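Secreted protein (Streptomyces lividans TK24, PDB 5LXZ) is a copper metalloradical protein of the galactose oxidase-like AA5 family and probably oxidises alcohol or sugar substrates at its copper centre. Local coordinates at residues 457-463 with 474-479; 403-409 with 421-427; 350-354 with 547-551. The protein carries 1 engineered substitution. The contacts are given in a common frame with arbitrary orientation. Residue numbers count along the deposited sequence, not the author numbering.

Contact 1: 457-463 with 474-479; sequences GRNYHSG and FFGSDS. With CU (copper (II) ion), chain B.
The ring of Phe475 (chi1 p) lies flat over Gly463, whose CA sits 3.8 Å from the ring centroid in a CH-pi contact; a side chain on Gly463 would run into the ring. Beneath it the two strand ends pair antiparallel. Gly463 with Phe475 is a hydrogen-bonded pair (Gly463 N to Phe475 O 3.0 Å, Phe475 N to Gly463 O 3.1 Å), and Ser462 with Gly476 is a non-hydrogen-bonded pair, CA to CA 4.0 Å. Gly476 has positive phi, and a CB there would strike His461 O. Past it Ser477 N reaches His461 O at 3.0 Å, and Asp478 N makes a weak bond to Tyr460 O at 2.8 Å. The hairpin 462-466/472-476 forms the inner half of a four-stranded propeller blade whose outermost strand, 14-18, comes from the N-terminus, the Velcro closure of such rings.

At the copper end, His461 takes left-handed backbone angles (63/45) and chi1 m. Its ND1 donates to Asp478 OD2 at 2.7 Å, orienting NE2 toward CU at 2.0 Å. Tyr460 (chi1 t) places OH 2.8 Å from CU, well beyond the His461 bond length, and this hydroxyl is hydrogen-bonded to Tyr248, another residue of the site. Nearby, Asn459 N donates to Ser477 OG (2.8 Å), while Ser462 OG donates to Asn459 O (2.8 Å), tying the turn. Farther from the metal, Arg458 lays its guanidinium against Phe474 CB, with NE 3.3 Å from Phe474 CD2; NH2 forms a salt bridge with Glu497 and reaches Gly476 O through water 1.

Contact 2: 403-409 with 421-427; sequences KGTRYPQ and SGGSQDY
Four backbone hydrogen bonds, in two separated pairs, hold 403-409 antiparallel to 421-427. Gln409 with Ser421 is one hydrogen-bonded pair (Gln409 N to Ser421 O 2.8 Å, Ser421 N to Gln409 O 2.9 Å). Arg406 with Ser424 is the other (Arg406 N to Ser424 O 2.8 Å, Ser424 N to Arg406 O 2.9 Å). Between them the chain is bent by Tyr407, left-handed at 65/25, and Pro408, opposite Gly422 and Gly423. Both glycines have positive phi, and a CB on Gly423 would hit Arg406 O and Thr405 CG2. This is the double glycine of a Kelch repeat, just after the second strand of the blade, 418-421. Gly423 N donates onward to Arg458 O, and Tyr407 N to Thr351 O.

Side chains satisfy much of what remains. Thr405 OG1 donates to Lys403 O and Ser424 OG (chi1 p) to Asp426 O, both at 2.8 Å; Asp426 OD1 receives Tyr427 N at 2.8 Å. Gln409 NE2 gives a weak bond to Tyr407 O (3.1 Å), while OE1 accepts from Arg458 NE and from water 3 (2.7 Å), which also lies 2.7 Å from Ser421 OG. Tyr427 turns its ring edge to one face of the Arg406 guanidinium, which donates to Gly372 O, Ser376 O and Thr351 OG1. Asp426 OD2 pairs with Arg430 and Lys377; the hydroxyl of Tyr407 bonds to Arg428 N and that of Tyr427 to Asp216.

Contact 3: 350-354 with 547-551; sequences ETANT and THVTD. With CU (copper (II) ion), chain B.
No direct hydrogen bond joins 350-354 to 547-551: three waters do the polar work, and two acceptors, Ala352 O and Val549 O, lie only 3.4 Å apart, unbonded. Water 5 donates to Val549 O (2.9 Å) and lies 3.0 Å from Thr354 OG1, which is also hydrogen-bonded to Ser312. Water 4 donates to both Thr354 O (2.8 Å) and Asp551 O (2.7 Å), and water 6 links Thr354 O to Asp551 N, 2.9 Å from each. The direct packing belongs to Val549, which points at the other segment with CG1 3.5 Å from Thr351 O and 3.6 Å from Asn353 ND2. Asn353 ND2 bonds to Pro408 O.

Val549 rides on a type I' beta turn, Thr547 to Thr550, with His548 (46/50) and Val549 (64/24) both left-handed. Thr547 N to Thr550 O is 3.1 Å, and the return bond from Thr550 N to Thr547 O is weak at 2.8 Å. His548 projects sideways (chi1 m), its ND1 held by Thr547 OG1 at 2.8 Å and its NE2 on CU at 2.1 Å. As in galactose oxidase, a loop of the C-terminal domain enters the propeller and supplies a histidine to the copper site.

How the contacts relate
Segments 350-354, 403-409 and 457-463 lead into the first strands of successive blades, with 547-551 packed against them; the contact centres are 10 to 12 Å apart. Contact 2 touches both of the others. Toward contact 1, Gly423 N donates to Arg458 O (2.8 Å) and Gln409 OE1 accepts from Arg458 NE (3.2 Å); toward contact 3, Pro408 O accepts from Asn353 ND2 (2.8 Å) and Tyr407 N donates to Thr351 O (2.9 Å). Contacts 1 and 3 converge on the copper: His461 NE2 and His548 NE2 lie 3.2 Å apart as fellow ligands, with water 2 on the metal and Tyr248 and Tyr460 completing the site. Along the chain, contact 3 encloses both others.

Contact 1: 457-463 with 474-479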
loop_
_atom_site.group_PDB
_atom_site.type_symbol
_atom_site.label_atom_id
_atom_site.label_comp_id
_atom_site.label_asym_id
_atom_site.label_seq_id
_atom_site.Cartn_x
_atom_site.Cartn_y
_atom_site.Cartn_z
ATOM N N GLY A 457 13.939 -6.594 -11.544
ATOM C CA GLY A 457 12.753 -5.831 -11.863
ATOM C C GLY A 457 11.673 -6.015 -10.823
ATOM O O GLY A 457 11.458 -7.110 -10.324
ATOM N N ARG A 458 11.007 -4.915 -10.474
ATOM C CA ARG A 458 9.962 -4.908 -9.423
ATOM C C ARG A 458 8.740 -4.129 -9.901
ATOM O O ARG A 458 8.830 -2.925 -10.097
ATOM C CB ARG A 458 10.527 -4.337 -8.108
ATOM C CG ARG A 458 11.252 -5.411 -7.250
ATOM C CD ARG A 458 11.808 -4.875 -5.967
ATOM N NE ARG A 458 12.958 -4.054 -6.240
ATOM C CZ ARG A 458 14.187 -4.523 -6.408
ATOM N NH1 ARG A 458 15.151 -3.661 -6.632
ATOM N NH2 ARG A 458 14.447 -5.836 -6.360
ATOM N N ASN A 459 7.615 -4.818 -10.109
ATOM C CA ASN A 459 6.369 -4.185 -10.545
ATOM C C ASN A 459 5.325 -4.405 -9.460
ATOM O O ASN A 459 5.592 -4.024 -8.313
ATOM C CB ASN A 459 5.991 -4.494 -12.021
ATOM C CG ASN A 459 5.686 -5.963 -12.312
ATOM O OD1 ASN A 459 4.601 -6.475 -12.010
ATOM N ND2 ASN A 459 6.648 -6.655 -12.946
ATOM N N TYR A 460 4.179 -4.961 -9.801
ATOM C CA TYR A 460 3.103 -5.290 -8.840
ATOM C C TYR A 460 3.611 -6.159 -7.726
ATOM O O TYR A 460 4.486 -6.999 -7.926
ATOM C CB TYR A 460 2.047 -6.053 -9.646
ATOM C CG TYR A 460 0.775 -6.405 -8.984
ATOM C CD1 TYR A 460 0.051 -5.429 -8.344
ATOM C CD2 TYR A 460 0.266 -7.681 -9.089
ATOM C CE1 TYR A 460 -1.178 -5.732 -7.791
ATOM C CE2 TYR A 460 -0.974 -7.998 -8.514
ATOM C CZ TYR A 460 -1.650 -7.004 -7.876
ATOM O OH TYR A 460 -2.879 -7.297 -7.305
ATOM N N HIS A 461 3.100 -5.938 -6.506
ATOM C CA HIS A 461 3.446 -6.779 -5.361
ATOM C C HIS A 461 4.918 -6.710 -5.007
ATOM O O HIS A 461 5.516 -7.754 -4.710
ATOM C CB HIS A 461 3.010 -8.221 -5.580
ATOM C CG HIS A 461 1.533 -8.432 -5.499
ATOM N ND1 HIS A 461 0.919 -9.566 -5.977
ATOM C CD2 HIS A 461 0.553 -7.679 -4.940
ATOM C CE1 HIS A 461 -0.374 -9.500 -5.748
ATOM N NE2 HIS A 461 -0.622 -8.376 -5.112
ATOM N N SER A 462 5.456 -5.496 -4.972
ATOM C CA SER A 462 6.830 -5.220 -4.566
ATOM C C SER A 462 6.849 -4.266 -3.407
ATOM O O SER A 462 5.775 -3.804 -2.909
ATOM C CB SER A 462 7.629 -4.619 -5.727
ATOM O OG SER A 462 7.561 -5.425 -6.868
ATOM N N GLY A 463 8.059 -3.969 -2.908
ATOM C CA GLY A 463 8.181 -2.926 -1.925
ATOM C C GLY A 463 9.608 -2.733 -1.494
ATOM O O GLY A 463 10.498 -3.408 -2.012
ATOM N N PHE A 474 14.728 -4.634 -0.806
ATOM C CA PHE A 474 13.703 -4.615 -1.828
ATOM C C PHE A 474 13.188 -6.018 -2.035
ATOM O O PHE A 474 13.936 -6.996 -2.030
ATOM C CB PHE A 474 14.285 -4.073 -3.132
ATOM C CG PHE A 474 14.413 -2.578 -3.149
ATOM C CD1 PHE A 474 15.410 -1.934 -2.388
ATOM C CD2 PHE A 474 13.567 -1.783 -3.926
ATOM C CE1 PHE A 474 15.538 -0.537 -2.380
ATOM C CE2 PHE A 474 13.722 -0.408 -3.930
ATOM C CZ PHE A 474 14.668 0.226 -3.146
ATOM N N PHE A 475 11.862 -6.154 -2.194
ATOM C CA PHE A 475 11.241 -7.465 -2.309
ATOM C C PHE A 475 10.134 -7.479 -3.330
ATOM O O PHE A 475 9.617 -6.440 -3.736
ATOM C CB PHE A 475 10.654 -7.901 -0.952
ATOM C CG PHE A 475 9.536 -7.024 -0.484
ATOM C CD1 PHE A 475 8.210 -7.301 -0.849
ATOM C CD2 PHE A 475 9.775 -5.921 0.318
ATOM C CE1 PHE A 475 7.159 -6.492 -0.431
ATOM C CE2 PHE A 475 8.719 -5.112 0.732
ATOM C CZ PHE A 475 7.419 -5.406 0.348
ATOM N N GLY A 476 9.715 -8.680 -3.699
ATOM C CA GLY A 476 8.530 -8.900 -4.467
ATOM C C GLY A 476 8.693 -8.780 -5.951
ATOM O O GLY A 476 9.822 -8.780 -6.449
ATOM N N SER A 477 7.538 -8.740 -6.619
ATOM C CA SER A 477 7.274 -8.471 -8.039
ATOM C C SER A 477 6.544 -9.604 -8.686
ATOM O O SER A 477 7.043 -10.744 -8.741
ATOM C CB SER A 477 8.509 -8.158 -8.874
ATOM O OG SER A 477 8.037 -7.574 -10.080
ATOM N N ASP A 478 5.376 -9.294 -9.223
ATOM C CA ASP A 478 4.427 -10.286 -9.670
ATOM C C ASP A 478 3.972 -9.994 -11.071
ATOM O O ASP A 478 2.835 -9.605 -11.321
ATOM C CB ASP A 478 3.269 -10.258 -8.655
ATOM C CG ASP A 478 2.399 -11.491 -8.649
ATOM O OD1 ASP A 478 2.584 -12.423 -9.482
ATOM O OD2 ASP A 478 1.538 -11.581 -7.740
ATOM N N SER A 479 4.873 -10.212 -12.021
ATOM C CA SER A 479 4.541 -9.990 -13.415
ATOM C C SER A 479 3.428 -10.894 -13.894
ATOM O O SER A 479 3.371 -12.075 -13.502
ATOM C CB SER A 479 5.743 -10.273 -14.290
ATOM O OG SER A 479 6.823 -9.392 -14.056
HETATM CU CU CU B . -2.398 -7.583 -4.545
HETATM O O HOH W 1 12.561 -8.247 -5.639
HETATM O O HOH W 2 -3.662 -9.139 -5.414
#

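Contact 2: 403-409 with 421-427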
loop_
_atom_site.group_PDB
_atom_site.type_symbol
_atom_site.label_atom_id
_atom_site.label_comp_id
_atom_site.label_asym_id
_atom_site.label_seq_id
_atom_site.Cartn_x
_atom_site.Cartn_y
_atom_site.Cartn_z
ATOM N N LYS A 403 10.477 7.652 -17.740
ATOM C CA LYS A 403 9.432 6.862 -18.356
ATOM C C LYS A 403 8.247 6.842 -17.421
ATOM O O LYS A 403 8.424 6.971 -16.233
ATOM C CB LYS A 403 9.920 5.418 -18.521
ATOM C CG LYS A 403 11.081 5.311 -19.500
ATOM C CD LYS A 403 11.661 3.924 -19.478
ATOM C CE LYS A 403 12.877 3.883 -20.388
ATOM N NZ LYS A 403 13.380 2.508 -20.546
ATOM N N GLY A 404 7.074 6.643 -17.976
ATOM C CA GLY A 404 5.905 6.410 -17.162
ATOM C C GLY A 404 6.150 5.173 -16.323
ATOM O O GLY A 404 6.622 4.155 -16.800
ATOM N N THR A 405 5.787 5.269 -15.054
ATOM C CA THR A 405 6.174 4.249 -14.064
ATOM C C THR A 405 5.034 3.912 -13.123
ATOM O O THR A 405 4.730 4.753 -12.258
ATOM C CB THR A 405 7.359 4.768 -13.225
ATOM O OG1 THR A 405 8.443 5.165 -14.093
ATOM C CG2 THR A 405 7.888 3.700 -12.301
ATOM N N ARG A 406 4.441 2.725 -13.269
ATOM C CA ARG A 406 3.601 2.133 -12.231
ATOM C C ARG A 406 4.470 1.503 -11.147
ATOM O O ARG A 406 5.551 0.988 -11.412
ATOM C CB ARG A 406 2.724 1.017 -12.784
ATOM C CG ARG A 406 1.613 1.420 -13.718
ATOM C CD ARG A 406 0.917 0.190 -14.171
ATOM N NE ARG A 406 -0.291 0.445 -14.930
ATOM C CZ ARG A 406 -1.506 0.652 -14.407
ATOM N NH1 ARG A 406 -1.689 0.764 -13.082
ATOM N NH2 ARG A 406 -2.557 0.770 -15.189
ATOM N N TYR A 407 3.946 1.448 -9.917
ATOM C CA TYR A 407 4.561 0.677 -8.841
ATOM C C TYR A 407 5.949 1.143 -8.366
ATOM O O TYR A 407 6.696 0.320 -7.869
ATOM C CB TYR A 407 4.656 -0.832 -9.134
ATOM C CG TYR A 407 3.534 -1.423 -9.924
ATOM C CD1 TYR A 407 2.290 -1.709 -9.349
ATOM C CD2 TYR A 407 3.735 -1.779 -11.234
ATOM C CE1 TYR A 407 1.266 -2.277 -10.093
ATOM C CE2 TYR A 407 2.697 -2.335 -11.960
ATOM C CZ TYR A 407 1.489 -2.626 -11.371
ATOM O OH TYR A 407 0.475 -3.213 -12.141
ATOM N N PRO A 408 6.333 2.414 -8.523
ATOM C CA PRO A 408 7.687 2.742 -8.050
ATOM C C PRO A 408 7.799 2.514 -6.565
ATOM O O PRO A 408 6.852 2.823 -5.788
ATOM C CB PRO A 408 7.821 4.244 -8.348
ATOM C CG PRO A 408 6.402 4.725 -8.290
ATOM C CD PRO A 408 5.556 3.609 -8.858
ATOM N N GLN A 409 8.930 1.927 -6.160
ATOM C CA GLN A 409 9.276 1.850 -4.730
ATOM C C GLN A 409 9.807 3.201 -4.289
ATOM O O GLN A 409 10.454 3.905 -5.071
ATOM C CB GLN A 409 10.309 0.767 -4.491
ATOM C CG GLN A 409 9.826 -0.654 -4.752
ATOM C CD GLN A 409 10.111 -1.170 -6.162
ATOM O OE1 GLN A 409 11.273 -1.396 -6.517
ATOM N NE2 GLN A 409 9.083 -1.363 -6.966
ATOM N N SER A 421 12.754 3.889 -6.905
ATOM C CA SER A 421 13.355 2.804 -7.685
ATOM C C SER A 421 12.325 1.873 -8.273
ATOM O O SER A 421 11.275 1.626 -7.691
ATOM C CB SER A 421 14.342 2.026 -6.776
ATOM O OG SER A 421 15.092 1.062 -7.489
ATOM N N GLY A 422 12.691 1.270 -9.389
ATOM C CA GLY A 422 11.904 0.214 -9.951
ATOM C C GLY A 422 10.588 0.676 -10.508
ATOM O O GLY A 422 10.439 1.836 -10.933
ATOM N N GLY A 423 9.632 -0.234 -10.519
ATOM C CA GLY A 423 8.385 -0.014 -11.179
ATOM C C GLY A 423 8.383 -0.543 -12.596
ATOM O O GLY A 423 9.359 -1.166 -13.018
ATOM N N SER A 424 7.282 -0.363 -13.308
ATOM C CA SER A 424 7.201 -0.831 -14.692
ATOM C C SER A 424 6.423 0.149 -15.514
ATOM O O SER A 424 5.600 0.905 -15.017
ATOM C CB SER A 424 6.585 -2.206 -14.789
ATOM O OG SER A 424 5.262 -2.223 -14.271
ATOM N N GLN A 425 6.673 0.132 -16.820
ATOM C CA GLN A 425 6.021 1.096 -17.668
ATOM C C GLN A 425 4.553 0.748 -17.945
ATOM O O GLN A 425 3.773 1.637 -18.315
ATOM C CB GLN A 425 6.788 1.219 -18.981
ATOM C CG GLN A 425 6.414 2.410 -19.838
ATOM C CD GLN A 425 7.466 2.763 -20.928
ATOM O OE1 GLN A 425 8.534 2.209 -20.989
ATOM N NE2 GLN A 425 7.136 3.733 -21.740
ATOM N N ASP A 426 4.196 -0.528 -17.784
ATOM C CA ASP A 426 2.846 -0.986 -18.019
ATOM C C ASP A 426 2.358 -1.888 -16.908
ATOM O O ASP A 426 3.123 -2.318 -16.031
ATOM C CB ASP A 426 2.827 -1.693 -19.390
ATOM C CG ASP A 426 1.465 -1.689 -20.063
ATOM O OD1 ASP A 426 0.412 -1.266 -19.495
ATOM O OD2 ASP A 426 1.409 -2.257 -21.194
ATOM N N TYR A 427 1.076 -2.197 -16.969
ATOM C CA TYR A 427 0.367 -3.040 -16.006
ATOM C C TYR A 427 1.071 -4.348 -15.741
ATOM O O TYR A 427 1.343 -5.089 -16.664
ATOM C CB TYR A 427 -1.062 -3.266 -16.510
ATOM C CG TYR A 427 -1.895 -4.148 -15.636
ATOM C CD1 TYR A 427 -2.543 -3.649 -14.501
ATOM C CD2 TYR A 427 -2.066 -5.493 -15.947
ATOM C CE1 TYR A 427 -3.332 -4.460 -13.708
ATOM C CE2 TYR A 427 -2.831 -6.332 -15.162
ATOM C CZ TYR A 427 -3.436 -5.822 -14.012
ATOM O OH TYR A 427 -4.201 -6.628 -13.247
HETATM O O HOH W 3 13.775 -1.339 -7.554
#

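Contact 3: 350-354 with 547-551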
loop_
_atom_site.group_PDB
_atom_site.type_symbol
_atom_site.label_atom_id
_atom_site.label_comp_id
_atom_site.label_asym_id
_atom_site.label_seq_id
_atom_site.Cartn_x
_atom_site.Cartn_y
_atom_site.Cartn_z
ATOM N N GLU A 350 -3.699 5.261 -9.695
ATOM C CA GLU A 350 -3.608 3.877 -9.260
ATOM C C GLU A 350 -2.184 3.396 -9.366
ATOM O O GLU A 350 -1.512 3.618 -10.379
ATOM C CB GLU A 350 -4.505 2.977 -10.114
ATOM C CG GLU A 350 -5.997 3.203 -9.817
ATOM C CD GLU A 350 -6.941 2.154 -10.401
ATOM O OE1 GLU A 350 -6.472 1.088 -10.886
ATOM O OE2 GLU A 350 -8.178 2.400 -10.347
ATOM N N THR A 351 -1.682 2.720 -8.333
ATOM C CA THR A 351 -0.325 2.151 -8.330
ATOM C C THR A 351 0.785 3.213 -8.231
ATOM O O THR A 351 1.951 2.900 -8.462
ATOM C CB THR A 351 -0.084 1.112 -9.457
ATOM O OG1 THR A 351 0.207 1.748 -10.727
ATOM C CG2 THR A 351 -1.251 0.189 -9.593
ATOM N N ALA A 352 0.445 4.451 -7.893
ATOM C CA ALA A 352 1.408 5.470 -7.563
ATOM C C ALA A 352 1.916 5.286 -6.138
ATOM O O ALA A 352 1.200 4.722 -5.298
ATOM C CB ALA A 352 0.769 6.826 -7.687
ATOM N N ASN A 353 3.106 5.771 -5.848
ATOM C CA ASN A 353 3.591 5.787 -4.491
ATOM C C ASN A 353 3.356 7.165 -3.908
ATOM O O ASN A 353 3.210 8.165 -4.642
ATOM C CB ASN A 353 5.055 5.311 -4.427
ATOM C CG ASN A 353 5.368 4.586 -3.146
ATOM O OD1 ASN A 353 4.928 5.036 -2.067
ATOM N ND2 ASN A 353 6.042 3.478 -3.210
ATOM N N THR A 354 3.364 7.249 -2.576
ATOM C CA THR A 354 3.193 8.484 -1.846
ATOM C C THR A 354 4.196 8.490 -0.712
ATOM O O THR A 354 4.296 7.480 -0.000
ATOM C CB THR A 354 1.811 8.591 -1.205
ATOM O OG1 THR A 354 0.794 8.330 -2.180
ATOM C CG2 THR A 354 1.605 9.955 -0.606
ATOM N N THR A 547 3.359 -2.317 1.327
ATOM C CA THR A 547 2.675 -3.248 0.437
ATOM C C THR A 547 1.919 -2.466 -0.615
ATOM O O THR A 547 1.495 -1.360 -0.368
ATOM C CB THR A 547 1.652 -4.159 1.172
ATOM O OG1 THR A 547 1.279 -5.255 0.333
ATOM C CG2 THR A 547 0.348 -3.425 1.616
ATOM N N HIS A 548 1.814 -3.036 -1.808
ATOM C CA HIS A 548 1.041 -2.461 -2.881
ATOM C C HIS A 548 1.295 -0.983 -3.048
ATOM O O HIS A 548 0.371 -0.202 -3.204
ATOM C CB HIS A 548 -0.470 -2.734 -2.690
ATOM C CG HIS A 548 -0.867 -4.170 -2.770
ATOM N ND1 HIS A 548 -0.574 -5.093 -1.805
ATOM C CD2 HIS A 548 -1.632 -4.828 -3.683
ATOM C CE1 HIS A 548 -1.149 -6.234 -2.083
ATOM N NE2 HIS A 548 -1.769 -6.100 -3.241
ATOM N N VAL A 549 2.571 -0.590 -3.111
ATOM C CA VAL A 549 2.953 0.763 -3.418
ATOM C C VAL A 549 2.490 1.767 -2.355
ATOM O O VAL A 549 2.340 2.959 -2.645
ATOM C CB VAL A 549 2.491 1.234 -4.836
ATOM C CG1 VAL A 549 3.496 2.226 -5.392
ATOM C CG2 VAL A 549 2.344 0.082 -5.820
ATOM N N THR A 550 2.281 1.270 -1.134
ATOM C CA THR A 550 1.623 2.026 -0.080
ATOM C C THR A 550 2.412 1.828 1.207
ATOM O O THR A 550 2.622 0.684 1.623
ATOM C CB THR A 550 0.170 1.524 0.106
ATOM O OG1 THR A 550 -0.489 1.560 -1.164
ATOM C CG2 THR A 550 -0.637 2.413 1.081
ATOM N N ASP A 551 2.749 2.917 1.868
ATOM C CA ASP A 551 3.431 2.877 3.158
ATOM C C ASP A 551 3.041 4.110 3.926
ATOM O O ASP A 551 3.575 5.179 3.723
ATOM C CB ASP A 551 4.924 2.809 2.896
ATOM C CG ASP A 551 5.766 2.731 4.126
ATOM O OD1 ASP A 551 5.280 2.845 5.275
ATOM O OD2 ASP A 551 6.999 2.527 3.880
HETATM CU CU CU B . -2.398 -7.583 -4.545
HETATM O O HOH W 4 5.431 6.445 2.298
HETATM O O HOH W 5 0.736 5.299 -2.030
HETATM O O HOH W 6 2.282 5.417 0.458
HETATM O O HOH W 2 -3.662 -9.139 -5.414
#